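Local structure of formyltransferase (Francisella tularensis subsp. tularensis, 4NV1) at residues L79-L89 and H122-H130; V141-Y151 and L212-Y220. The protein belongs to the formyltransferase family and binds dTDP-4-amino-4,6-dideoxyglucose in a pocket lined by its N-terminal alpha/beta part and its C-terminal dimerization part. All coordinates share one frame; numbering follows the deposited sequence.

Contact 1 (L79-L89 and H122-H130)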
# COMPACT_ATOMS: atom_id res chain seq x y z
N LEU A 79 25.71 16.20 15.23
CA LEU A 79 25.66 16.68 16.60
C LEU A 79 26.77 17.67 16.93
O LEU A 79 27.93 17.53 16.51
CB LEU A 79 25.84 15.51 17.55
CG LEU A 79 24.88 14.36 17.22
CD1 LEU A 79 25.42 13.05 17.79
CD2 LEU A 79 23.46 14.69 17.69
N PHE A 80 26.38 18.66 17.74
CA PHE A 80 27.17 19.83 18.02
C PHE A 80 28.13 19.40 19.12
O PHE A 80 27.73 18.68 20.04
CB PHE A 80 26.30 20.99 18.55
CG PHE A 80 25.49 21.76 17.53
CD1 PHE A 80 25.10 21.25 16.30
CD2 PHE A 80 25.04 23.01 17.87
CE1 PHE A 80 24.33 22.00 15.42
CE2 PHE A 80 24.25 23.75 17.03
CZ PHE A 80 23.91 23.25 15.78
N PRO A 81 29.40 19.82 19.03
CA PRO A 81 30.38 19.56 20.09
C PRO A 81 30.01 20.12 21.45
O PRO A 81 29.28 21.09 21.53
CB PRO A 81 31.64 20.25 19.58
CG PRO A 81 31.51 20.16 18.10
CD PRO A 81 30.04 20.12 17.74
N ALA A 82 30.54 19.55 22.52
CA ALA A 82 30.11 19.95 23.85
C ALA A 82 30.43 21.40 24.14
O ALA A 82 29.62 22.11 24.69
CB ALA A 82 30.71 19.05 24.92
N LYS A 83 31.61 21.86 23.74
CA LYS A 83 32.09 23.15 24.21
C LYS A 83 31.43 24.23 23.36
O LYS A 83 31.26 25.37 23.81
CB LYS A 83 33.61 23.21 24.05
CG LYS A 83 34.27 21.85 24.14
CD LYS A 83 35.66 21.91 24.74
CE LYS A 83 35.97 20.66 25.56
NZ LYS A 83 37.30 20.80 26.21
N LEU A 84 31.06 23.88 22.13
CA LEU A 84 30.22 24.82 21.37
C LEU A 84 28.91 25.08 22.14
O LEU A 84 28.57 26.18 22.48
CB LEU A 84 29.91 24.25 20.01
CG LEU A 84 29.06 25.22 19.19
CD1 LEU A 84 29.63 26.59 18.88
CD2 LEU A 84 28.66 24.52 17.92
N VAL A 85 28.25 24.00 22.49
CA VAL A 85 26.95 23.97 23.17
C VAL A 85 27.06 24.57 24.56
O VAL A 85 26.14 25.25 25.01
CB VAL A 85 26.48 22.50 23.21
CG1 VAL A 85 25.49 22.23 24.32
CG2 VAL A 85 25.93 22.08 21.87
N ASN A 86 28.19 24.35 25.24
CA ASN A 86 28.43 24.95 26.55
C ASN A 86 28.87 26.40 26.48
O ASN A 86 28.79 27.11 27.49
CB ASN A 86 29.54 24.21 27.28
CG ASN A 86 29.13 22.83 27.68
OD1 ASN A 86 27.94 22.53 27.86
ND2 ASN A 86 30.12 21.95 27.81
N SER A 87 29.25 26.89 25.31
CA SER A 87 29.76 28.26 25.22
C SER A 87 28.89 29.27 24.43
O SER A 87 29.04 30.47 24.57
CB SER A 87 31.16 28.22 24.58
OG SER A 87 31.86 27.05 25.00
N VAL A 88 28.00 28.78 23.58
CA VAL A 88 27.12 29.61 22.79
C VAL A 88 25.76 29.00 23.07
O VAL A 88 25.61 27.78 23.13
CB VAL A 88 27.43 29.39 21.28
CG1 VAL A 88 26.51 30.22 20.43
CG2 VAL A 88 28.88 29.71 20.95
N LEU A 89 24.74 29.82 23.17
CA LEU A 89 23.38 29.30 23.16
C LEU A 89 23.00 28.62 21.85
O LEU A 89 22.90 29.25 20.80
CB LEU A 89 22.45 30.48 23.45
CG LEU A 89 20.95 30.26 23.48
CD1 LEU A 89 20.67 29.14 24.45
CD2 LEU A 89 20.29 31.57 23.92
N HIS A 122 14.17 23.22 22.17
CA HIS A 122 14.81 23.12 23.46
C HIS A 122 16.25 23.55 23.34
O HIS A 122 16.87 23.48 22.26
CB HIS A 122 14.72 21.68 24.00
CG HIS A 122 15.53 20.70 23.22
ND1 HIS A 122 15.06 20.06 22.09
CD2 HIS A 122 16.78 20.22 23.42
CE1 HIS A 122 15.99 19.26 21.61
NE2 HIS A 122 17.06 19.36 22.39
N VAL A 123 16.77 24.04 24.45
CA VAL A 123 18.16 24.44 24.52
C VAL A 123 19.08 23.24 24.52
O VAL A 123 18.93 22.37 25.34
CB VAL A 123 18.41 25.32 25.76
CG1 VAL A 123 19.88 25.78 25.84
CG2 VAL A 123 17.47 26.53 25.75
N MET A 124 20.12 23.25 23.71
CA MET A 124 20.97 22.06 23.63
C MET A 124 21.91 22.03 24.81
O MET A 124 22.32 23.07 25.35
CB MET A 124 21.74 22.01 22.30
CG MET A 124 20.83 22.12 21.11
SD MET A 124 21.61 22.37 19.49
CE MET A 124 22.81 21.07 19.51
N ASP A 125 22.17 20.78 25.20
CA ASP A 125 22.98 20.29 26.31
C ASP A 125 23.98 19.28 25.75
O ASP A 125 23.98 18.97 24.55
CB ASP A 125 22.07 19.46 27.22
CG ASP A 125 21.83 20.11 28.54
OD1 ASP A 125 22.75 20.79 29.04
OD2 ASP A 125 20.72 19.87 29.08
N GLU A 126 24.81 18.72 26.63
CA GLU A 126 25.65 17.57 26.25
C GLU A 126 24.93 16.27 25.81
O GLU A 126 25.45 15.51 24.97
CB GLU A 126 26.64 17.31 27.37
CG GLU A 126 27.44 18.57 27.66
CD GLU A 126 28.86 18.31 28.13
OE1 GLU A 126 29.38 19.17 28.88
OE2 GLU A 126 29.46 17.26 27.77
N GLU A 127 23.71 16.03 26.29
CA GLU A 127 22.95 14.86 25.87
C GLU A 127 21.94 15.13 24.77
O GLU A 127 21.42 16.24 24.65
CB GLU A 127 22.25 14.22 27.09
CG GLU A 127 23.18 13.63 28.15
CD GLU A 127 22.63 12.36 28.78
OE1 GLU A 127 21.69 11.77 28.20
OE2 GLU A 127 23.13 11.92 29.84
N ILE A 128 21.64 14.08 24.00
CA ILE A 128 20.69 14.09 22.88
C ILE A 128 19.22 14.35 23.25
O ILE A 128 18.58 13.62 24.02
CB ILE A 128 20.77 12.75 22.04
CG1 ILE A 128 22.13 12.58 21.33
CG2 ILE A 128 19.62 12.61 21.03
CD1 ILE A 128 22.10 11.74 20.05
N ASP A 129 18.62 15.34 22.59
CA ASP A 129 17.21 15.66 22.86
C ASP A 129 17.02 15.71 24.39
O ASP A 129 16.20 14.96 24.90
CB ASP A 129 16.27 14.60 22.19
CG ASP A 129 16.51 14.41 20.65
OD1 ASP A 129 16.90 15.41 19.99
OD2 ASP A 129 16.30 13.28 20.12
N HIS A 130 17.75 16.57 25.12
CA HIS A 130 17.80 16.53 26.59
C HIS A 130 17.64 17.80 27.47
O HIS A 130 17.28 17.66 28.65
CB HIS A 130 19.13 15.87 26.98
CG HIS A 130 19.23 15.50 28.43
ND1 HIS A 130 19.59 16.41 29.41
CD2 HIS A 130 19.01 14.33 29.07
CE1 HIS A 130 19.60 15.80 30.58
NE2 HIS A 130 19.25 14.54 30.40
O HOH W 1 24.76 18.51 21.75
O HOH W 2 23.42 25.70 24.57

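Contact 2 (V141-Y151 and L212-Y220). With 0FX (dTDP-4-amino-4,6-dideoxyglucose), chain I.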
# COMPACT_ATOMS: atom_id res chain seq x y z
N VAL A 141 -1.99 11.31 16.33
CA VAL A 141 -1.79 10.27 15.34
C VAL A 141 -3.16 9.70 15.01
O VAL A 141 -3.77 9.01 15.85
CB VAL A 141 -0.91 9.16 15.87
CG1 VAL A 141 -0.74 8.08 14.80
CG2 VAL A 141 0.42 9.69 16.31
N ASN A 142 -3.66 9.99 13.81
CA ASN A 142 -4.90 9.33 13.38
C ASN A 142 -4.77 7.92 12.79
O ASN A 142 -3.69 7.52 12.30
CB ASN A 142 -5.58 10.29 12.41
CG ASN A 142 -5.93 11.61 13.07
OD1 ASN A 142 -6.45 11.63 14.18
ND2 ASN A 142 -5.63 12.71 12.41
N SER A 143 -5.89 7.18 12.75
CA SER A 143 -5.87 5.76 12.33
C SER A 143 -5.33 5.55 10.92
O SER A 143 -4.73 4.52 10.64
CB SER A 143 -7.26 5.15 12.36
OG SER A 143 -8.11 5.91 11.52
N PHE A 144 -5.54 6.56 10.08
CA PHE A 144 -5.32 6.45 8.67
C PHE A 144 -3.97 7.02 8.21
O PHE A 144 -3.71 7.10 7.02
CB PHE A 144 -6.47 7.13 7.97
CG PHE A 144 -6.72 8.54 8.42
CD1 PHE A 144 -7.70 8.83 9.38
CD2 PHE A 144 -6.11 9.61 7.77
CE1 PHE A 144 -7.98 10.12 9.75
CE2 PHE A 144 -6.39 10.92 8.14
CZ PHE A 144 -7.32 11.18 9.14
N GLU A 145 -3.06 7.30 9.13
CA GLU A 145 -1.82 7.98 8.86
C GLU A 145 -0.69 7.02 8.97
O GLU A 145 -0.76 6.10 9.77
CB GLU A 145 -1.54 9.07 9.91
CG GLU A 145 -2.59 10.14 9.86
CD GLU A 145 -2.46 11.30 10.83
OE1 GLU A 145 -1.85 11.10 11.90
OE2 GLU A 145 -3.06 12.37 10.51
N ASN A 146 0.33 7.24 8.17
CA ASN A 146 1.57 6.52 8.26
C ASN A 146 2.71 7.41 8.80
O ASN A 146 2.51 8.58 9.16
CB ASN A 146 1.91 5.94 6.86
CG ASN A 146 2.10 7.03 5.81
OD1 ASN A 146 2.45 8.16 6.12
ND2 ASN A 146 1.82 6.69 4.54
N SER A 147 3.93 6.88 8.83
CA SER A 147 5.08 7.67 9.23
C SER A 147 5.22 8.96 8.47
O SER A 147 5.64 9.98 9.05
CB SER A 147 6.40 6.90 9.24
OG SER A 147 7.57 7.76 9.31
N PHE A 148 4.85 8.96 7.19
CA PHE A 148 5.09 10.14 6.39
C PHE A 148 4.08 11.20 6.77
O PHE A 148 4.44 12.36 6.90
CB PHE A 148 5.09 9.93 4.86
CG PHE A 148 5.04 11.22 4.10
CD1 PHE A 148 6.16 11.74 3.47
CD2 PHE A 148 3.86 11.94 4.01
CE1 PHE A 148 6.12 12.94 2.77
CE2 PHE A 148 3.80 13.15 3.31
CZ PHE A 148 4.94 13.64 2.69
N ASP A 149 2.84 10.83 7.03
CA ASP A 149 1.87 11.85 7.35
C ASP A 149 2.13 12.48 8.72
O ASP A 149 1.74 13.64 8.92
CB ASP A 149 0.43 11.33 7.34
CG ASP A 149 0.11 10.43 6.11
OD1 ASP A 149 0.42 10.88 4.98
OD2 ASP A 149 -0.44 9.32 6.26
N VAL A 150 2.57 11.65 9.67
CA VAL A 150 2.81 12.13 11.02
C VAL A 150 4.08 12.97 11.02
O VAL A 150 4.07 14.03 11.62
CB VAL A 150 2.95 10.98 12.06
CG1 VAL A 150 3.26 11.60 13.43
CG2 VAL A 150 1.64 10.20 12.07
N TYR A 151 5.12 12.58 10.29
CA TYR A 151 6.31 13.36 10.18
C TYR A 151 5.95 14.71 9.61
O TYR A 151 6.51 15.76 10.03
CB TYR A 151 7.31 12.68 9.27
CG TYR A 151 8.61 13.40 8.93
CD1 TYR A 151 9.74 13.26 9.73
CD2 TYR A 151 8.76 14.11 7.74
CE1 TYR A 151 10.95 13.84 9.41
CE2 TYR A 151 9.99 14.68 7.39
CZ TYR A 151 11.08 14.56 8.25
OH TYR A 151 12.32 15.11 7.97
N LEU A 212 2.83 -1.80 10.28
CA LEU A 212 3.00 -1.58 8.84
C LEU A 212 2.94 -0.08 8.46
O LEU A 212 3.78 0.45 7.71
CB LEU A 212 1.97 -2.42 8.06
CG LEU A 212 2.36 -3.89 8.11
CD1 LEU A 212 1.26 -4.82 7.62
CD2 LEU A 212 3.68 -4.13 7.39
N ARG A 213 1.97 0.62 9.04
CA ARG A 213 1.91 2.04 8.82
C ARG A 213 3.06 2.85 9.43
O ARG A 213 3.53 3.84 8.81
CB ARG A 213 0.53 2.63 9.09
CG ARG A 213 0.20 2.84 10.58
CD ARG A 213 -1.29 2.94 10.77
NE ARG A 213 -1.75 3.00 12.15
CZ ARG A 213 -2.13 4.12 12.76
NH1 ARG A 213 -2.00 5.28 12.18
NH2 ARG A 213 -2.61 4.09 14.01
N ALA A 214 3.58 2.41 10.57
CA ALA A 214 4.71 3.11 11.19
C ALA A 214 5.96 2.98 10.30
O ALA A 214 6.83 3.82 10.29
CB ALA A 214 5.05 2.54 12.56
N MET A 215 6.06 1.87 9.56
CA MET A 215 7.18 1.62 8.66
C MET A 215 7.03 2.08 7.21
O MET A 215 7.95 1.85 6.41
CB MET A 215 7.49 0.12 8.66
CG MET A 215 7.90 -0.49 9.99
SD MET A 215 9.40 0.14 10.74
CE MET A 215 10.66 -0.75 9.88
N THR A 216 5.93 2.78 6.92
CA THR A 216 5.60 3.30 5.63
C THR A 216 5.80 4.80 5.52
O THR A 216 5.15 5.62 6.20
CB THR A 216 4.17 2.89 5.17
OG1 THR A 216 4.00 1.45 5.25
CG2 THR A 216 3.93 3.36 3.76
N HIS A 217 6.79 5.14 4.69
CA HIS A 217 7.27 6.50 4.54
C HIS A 217 7.91 6.60 3.13
O HIS A 217 9.13 6.44 3.04
CB HIS A 217 8.28 6.81 5.64
CG HIS A 217 8.52 8.28 5.85
ND1 HIS A 217 8.35 8.89 7.08
CD2 HIS A 217 8.89 9.26 4.99
CE1 HIS A 217 8.59 10.18 6.96
NE2 HIS A 217 8.92 10.43 5.70
N PRO A 218 7.09 6.85 2.08
CA PRO A 218 7.69 6.97 0.76
C PRO A 218 8.75 8.07 0.81
O PRO A 218 8.60 9.06 1.50
CB PRO A 218 6.53 7.38 -0.14
CG PRO A 218 5.32 6.92 0.54
CD PRO A 218 5.63 7.05 2.03
N PRO A 219 9.82 7.92 0.02
CA PRO A 219 9.93 6.83 -0.92
C PRO A 219 10.87 5.83 -0.30
O PRO A 219 11.50 5.06 -1.01
CB PRO A 219 10.53 7.52 -2.16
CG PRO A 219 11.34 8.65 -1.61
CD PRO A 219 10.85 8.96 -0.21
N TYR A 220 10.95 5.77 1.03
CA TYR A 220 11.87 4.79 1.57
C TYR A 220 11.32 3.34 1.54
O TYR A 220 10.12 3.11 1.59
CB TYR A 220 12.30 5.18 2.97
CG TYR A 220 12.95 6.54 3.01
CD1 TYR A 220 12.25 7.64 3.42
CD2 TYR A 220 14.26 6.72 2.58
CE1 TYR A 220 12.85 8.87 3.50
CE2 TYR A 220 14.88 7.96 2.66
CZ TYR A 220 14.15 9.03 3.12
OH TYR A 220 14.67 10.30 3.21
O4P 0FX I . 14.76 14.27 9.50
P2 0FX I . 15.62 14.55 8.24
O3P 0FX I . 15.29 15.51 7.11
O1G 0FX I . 17.14 14.14 8.45
C1G 0FX I . 17.97 14.87 9.33
C2G 0FX I . 19.23 14.02 9.24
O2G 0FX I . 19.50 13.60 7.90
C3G 0FX I . 19.12 12.78 10.11
O3G 0FX I . 20.46 12.24 10.05
C4G 0FX I . 18.65 13.20 11.51
N4A 0FX I . 18.61 12.09 12.45
C5G 0FX I . 17.29 13.90 11.49
C6G 0FX I . 16.87 14.36 12.88
O5G 0FX I . 17.41 15.04 10.63
OPP 0FX I . 15.56 13.51 7.04
P 0FX I . 15.59 11.93 6.92
O1P 0FX I . 16.93 11.26 7.13
O2P 0FX I . 14.76 12.00 5.64
O5 0FX I . 14.48 11.28 7.90
C5 0FX I . 13.13 11.76 7.77
C4 0FX I . 12.12 10.64 7.98
O4 0FX I . 12.11 9.81 6.84
C3 0FX I . 12.37 9.72 9.13
O3 0FX I . 11.69 10.12 10.33
C2 0FX I . 11.68 8.42 8.69
C1 0FX I . 11.85 8.46 7.17
N11 0FX I . 12.88 7.51 6.77
C61 0FX I . 14.17 7.91 6.66
C51 0FX I . 15.15 7.01 6.30
C5A 0FX I . 16.62 7.33 6.19
C21 0FX I . 12.53 6.23 6.50
O21 0FX I . 11.26 5.81 6.55
N31 0FX I . 13.43 5.33 6.09
C41 0FX I . 14.71 5.75 6.00
O41 0FX I . 15.68 4.91 5.65
O HOH W 3 -3.82 6.26 15.60

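Contact 1 (L79-L89 and H122-H130)
Met-124 lays the end of its thioether over one face of the Phe-80 ring, and the tight half of this contact is built round that pair. CE sits 3.7 Å from the ring centroid and SD 4.2 Å from it, a Met-aromatic contact in which a methyl CH-pi approach and the polarisable sulfur share one face. The Met-124 chain is straight as far as SD and then turns at its last torsion (chi3 50°), which folds CE back over the ring near CG and CD2. A flexible, unbranched residue suits this place, and the same methyl also meets Val-85 CG2 at 4.0 Å. The other branch of Val-85, CG1, lies against the backbone, 3.4 Å from Met-124 O.

In the fold, helix 82-87 and the loop leading into it pack against the loop that follows strand 117-123 of the mixed sheet in the N-terminal alpha/beta part. Beside the end of that strand, Leu-89 CD1 meets Val-123 CG1 at 3.7 Å. Between the two backbones, a water donates to Asp-125 O at 2.9 Å and only weakly to Phe-80 O.

Toward solvent the packing gives way to a polar link. Asn-86 ND2 donates to Glu-126 OE1 over 3.1 Å, almost straight at 170°, yet it meets the carboxylate from above its plane. Ala-82, with only a methyl group, brings CB to 3.6 Å from Glu-126 OE2.

Contact 2 (V141-Y151 and L212-Y220)
A single guanidinium nitrogen, NH1 of Arg-213, donates to two backbone carbonyls of the turn before helix 147-170, with a third close by. It reaches Glu-145 O at 2.8 Å, in the carbonyl plane and on a lone pair, and Asn-142 O at 2.8 Å along a more bent path, while Ser-143 O lies over the guanidinium face without a bond. The contact thus ties a type I beta turn and the following helix N-terminus, closed by the Asn-146/Asp-149 capping box, to the end of helix 205-214 in the C-terminal dimerization part. Arginine suits this place because its long arm, extended from CG to NE, carries several donors; NE adds a salt bridge to Asp-210.

Further along, Ser-147 N donates to Arg-213 O at 3.1 Å. With Ser-147 OG anti to the backbone N (chi1 165°), it is hydrogen-bonded to His-217 ND1 at the ring edge, 2.6 Å, with either as donor. The hydroxyl is also hydrogen-bonded to Gln-107, which helps to place it; its bond to ND1 probably limits turning of the imidazole.

His-217 is sandwiched: Phe-148 CA lies over one face and dTDP-4-amino-4,6-dideoxyglucose over the opposite one, while its edge points into the face of Tyr-151, planes at 74°. Tyr-151 and His-217 line the pocket, and Phe-148 stands behind His-217, its edge toward that ring. The ligand also lies over Tyr-220, and Tyr-151 OH donates a weak hydrogen bond to its O4P at 3.0 Å.

How the contacts relate
The two contacts come in series along the chain, contact 1 closing before contact 2 opens. Their centres lie 30 Å apart on opposite sides of the chain's centre, and their nearest atoms are about 12 Å from each other. Strand 133-139, the edge strand beside 117-123 in the mixed sheet, leads from contact 1 toward the turn and helix 147-170 of contact 2. Contact 1 joins parts of the N-terminal alpha/beta region alone, whereas contact 2 joins that region to the C-terminal dimerization part. The bound ligand lies between them: contact 2 supplies pocket residues directly, while the side chain of Leu-79 in contact 1 is about 8 Å from it.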